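Local coordinates for restriction endonuclease (Mycobacterium sp., PDB 4F0Q), which cleaves DNA as a tetrameric, modification-dependent restriction endonuclease that responds to cytosine methylation, at the interface of chains A and B. Sequence-based numbering; all coordinates share one arbitrary frame. Chains: chain A/B, Restriction endonuclease.

The interface of chains A and B. Residues chain A 191-193, 200-201, 423-424, 427; chain B 140, 145-146, 149.
A:Ser200 and B:Thr145 meet hydroxyl to hydroxyl in one patch of the two-fold interface between identical chains of the tetrameric enzyme. A:Ser200 OG lies 2.6 Å from B:Thr145 OG1, a short hydrogen bond in which either hydroxyl may be the donor. B:Thr145 OG1 sits between its own backbone N and carbonyl carbon (chi1 60°). The methyl CG2 is anti to the carbonyl carbon, beside the backbone N, and packs 3.9 Å from A:Val191 CG1. Water 1 lies 2.6 Å from B:Thr145 OG1 and also bonds to A:Ser200 OG, closing a triangle with the two hydroxyls. A:Arg193 NE meets the same water at the edge of its guanidinium, in the plane. That guanidinium is positioned within chain A: its NH1 donates to a lone pair of the A:Gln423 side-chain carbonyl, and A:Gly427 C lies over the centre of one face. The backbone of B:Thr145 is held too, since A:Gly427 N donates to its carbonyl O at 2.9 Å. On the chain B side, a bend at chi2 (61°) lays the guanidinium tip of B:Arg140 by A:Ser200, with B:Arg140 NH2 3.3 Å from A:Ser200 CB. The side chain crosses A:Val191 at about a right angle. Its NH1 and NH2 grip the carboxylate of B:Glu149 end-on, one nitrogen to each oxygen. This salt bridge should fix the guanidinium and partly balance its charge. B:Glu149 OE1 also accepts from B:Thr145 N at 2.9 Å, with B:Arg140 NH1 reaching that oxygen from the opposite face of the carboxylate.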
loop_
_atom_site.group_PDB
_atom_site.type_symbol
_atom_site.label_atom_id
_atom_site.label_comp_id
_atom_site.label_asym_id
_atom_site.label_seq_id
_atom_site.Cartn_x
_atom_site.Cartn_y
_atom_site.Cartn_z
ATOM N N VAL A 191 0.547 -25.216 -14.251
ATOM C CA VAL A 191 -0.216 -26.413 -14.581
ATOM C C VAL A 191 -1.610 -26.020 -15.051
ATOM O O VAL A 191 -2.330 -25.300 -14.360
ATOM C CB VAL A 191 -0.318 -27.385 -13.390
ATOM C CG1 VAL A 191 -1.216 -28.561 -13.741
ATOM C CG2 VAL A 191 1.064 -27.874 -12.985
ATOM N N GLN A 192 -1.980 -26.489 -16.237
ATOM C CA GLN A 192 -3.262 -26.141 -16.831
ATOM C C GLN A 192 -4.165 -27.359 -16.949
ATOM O O GLN A 192 -3.712 -28.497 -16.833
ATOM C CB GLN A 192 -3.055 -25.516 -18.212
ATOM C CG GLN A 192 -2.075 -24.360 -18.227
ATOM C CD GLN A 192 -1.927 -23.743 -19.601
ATOM O OE1 GLN A 192 -0.930 -23.085 -19.895
ATOM N NE2 GLN A 192 -2.923 -23.951 -20.453
ATOM N N ARG A 193 -5.449 -27.106 -17.184
ATOM C CA ARG A 193 -6.428 -28.170 -17.355
ATOM C C ARG A 193 -7.319 -27.882 -18.558
ATOM O O ARG A 193 -7.828 -26.772 -18.711
ATOM C CB ARG A 193 -7.284 -28.314 -16.094
ATOM C CG ARG A 193 -8.299 -29.444 -16.162
ATOM C CD ARG A 193 -9.166 -29.497 -14.914
ATOM N NE ARG A 193 -10.128 -30.594 -14.970
ATOM C CZ ARG A 193 -11.331 -30.504 -15.528
ATOM N NH1 ARG A 193 -11.727 -29.365 -16.080
ATOM N NH2 ARG A 193 -12.141 -31.555 -15.535
ATOM N N SER A 200 -4.925 -32.693 -17.475
ATOM C CA SER A 200 -4.074 -31.657 -16.904
ATOM C C SER A 200 -2.645 -31.816 -17.409
ATOM O O SER A 200 -2.203 -32.928 -17.692
ATOM C CB SER A 200 -4.110 -31.713 -15.377
ATOM O OG SER A 200 -5.421 -31.484 -14.895
ATOM N N PHE A 201 -1.925 -30.704 -17.525
ATOM C CA PHE A 201 -0.591 -30.733 -18.114
ATOM C C PHE A 201 0.252 -29.522 -17.724
ATOM O O PHE A 201 -0.277 -28.428 -17.543
ATOM C CB PHE A 201 -0.693 -30.825 -19.642
ATOM C CG PHE A 201 -1.393 -29.655 -20.277
ATOM C CD1 PHE A 201 -2.775 -29.623 -20.370
ATOM C CD2 PHE A 201 -0.669 -28.590 -20.788
ATOM C CE1 PHE A 201 -3.420 -28.550 -20.953
ATOM C CE2 PHE A 201 -1.310 -27.514 -21.373
ATOM C CZ PHE A 201 -2.686 -27.495 -21.456
ATOM N N GLN A 423 -10.962 -24.666 -11.938
ATOM C CA GLN A 423 -10.300 -25.513 -12.925
ATOM C C GLN A 423 -8.921 -25.984 -12.463
ATOM O O GLN A 423 -8.493 -27.088 -12.795
ATOM C CB GLN A 423 -10.189 -24.791 -14.270
ATOM C CG GLN A 423 -11.494 -24.717 -15.044
ATOM C CD GLN A 423 -11.948 -26.073 -15.555
ATOM O OE1 GLN A 423 -11.133 -26.966 -15.789
ATOM N NE2 GLN A 423 -13.254 -26.232 -15.728
ATOM N N ALA A 424 -8.235 -25.148 -11.690
ATOM C CA ALA A 424 -6.868 -25.450 -11.277
ATOM C C ALA A 424 -6.775 -26.173 -9.935
ATOM O O ALA A 424 -5.705 -26.652 -9.561
ATOM C CB ALA A 424 -6.030 -24.176 -11.253
ATOM N N GLY A 427 -10.707 -29.805 -10.211
ATOM C CA GLY A 427 -11.036 -30.549 -11.414
ATOM C C GLY A 427 -12.203 -29.976 -12.197
ATOM O O GLY A 427 -12.924 -30.708 -12.876
ATOM N N ARG B 140 4.726 -30.346 -10.871
ATOM C CA ARG B 140 3.571 -30.818 -11.628
ATOM C C ARG B 140 2.458 -31.284 -10.685
ATOM O O ARG B 140 1.273 -31.096 -10.964
ATOM C CB ARG B 140 3.986 -31.953 -12.570
ATOM C CG ARG B 140 2.830 -32.710 -13.213
ATOM C CD ARG B 140 1.957 -31.803 -14.067
ATOM N NE ARG B 140 0.802 -32.519 -14.603
ATOM C CZ ARG B 140 -0.340 -32.697 -13.944
ATOM N NH1 ARG B 140 -0.486 -32.205 -12.722
ATOM N NH2 ARG B 140 -1.336 -33.364 -14.509
ATOM N N THR B 145 -4.284 -30.406 -10.164
ATOM C CA THR B 145 -5.608 -29.828 -10.373
ATOM C C THR B 145 -6.706 -30.554 -9.603
ATOM O O THR B 145 -7.859 -30.122 -9.600
ATOM C CB THR B 145 -5.978 -29.799 -11.868
ATOM O OG1 THR B 145 -5.969 -31.134 -12.388
ATOM C CG2 THR B 145 -4.984 -28.948 -12.648
ATOM N N THR B 146 -6.353 -31.664 -8.964
ATOM C CA THR B 146 -7.302 -32.413 -8.146
ATOM C C THR B 146 -6.651 -32.841 -6.841
ATOM O O THR B 146 -5.432 -32.768 -6.693
ATOM C CB THR B 146 -7.818 -33.675 -8.866
ATOM O OG1 THR B 146 -6.709 -34.506 -9.236
ATOM C CG2 THR B 146 -8.613 -33.307 -10.109
ATOM N N GLU B 149 -4.287 -35.810 -7.423
ATOM C CA GLU B 149 -2.952 -35.471 -7.903
ATOM C C GLU B 149 -2.078 -34.942 -6.774
ATOM O O GLU B 149 -0.899 -35.279 -6.682
ATOM C CB GLU B 149 -3.021 -34.449 -9.039
ATOM C CG GLU B 149 -3.581 -35.002 -10.336
ATOM C CD GLU B 149 -3.380 -34.060 -11.506
ATOM O OE1 GLU B 149 -3.113 -32.863 -11.271
ATOM O OE2 GLU B 149 -3.483 -34.516 -12.664
HETATM O O HOH W 1 -7.977 -32.312 -13.644
#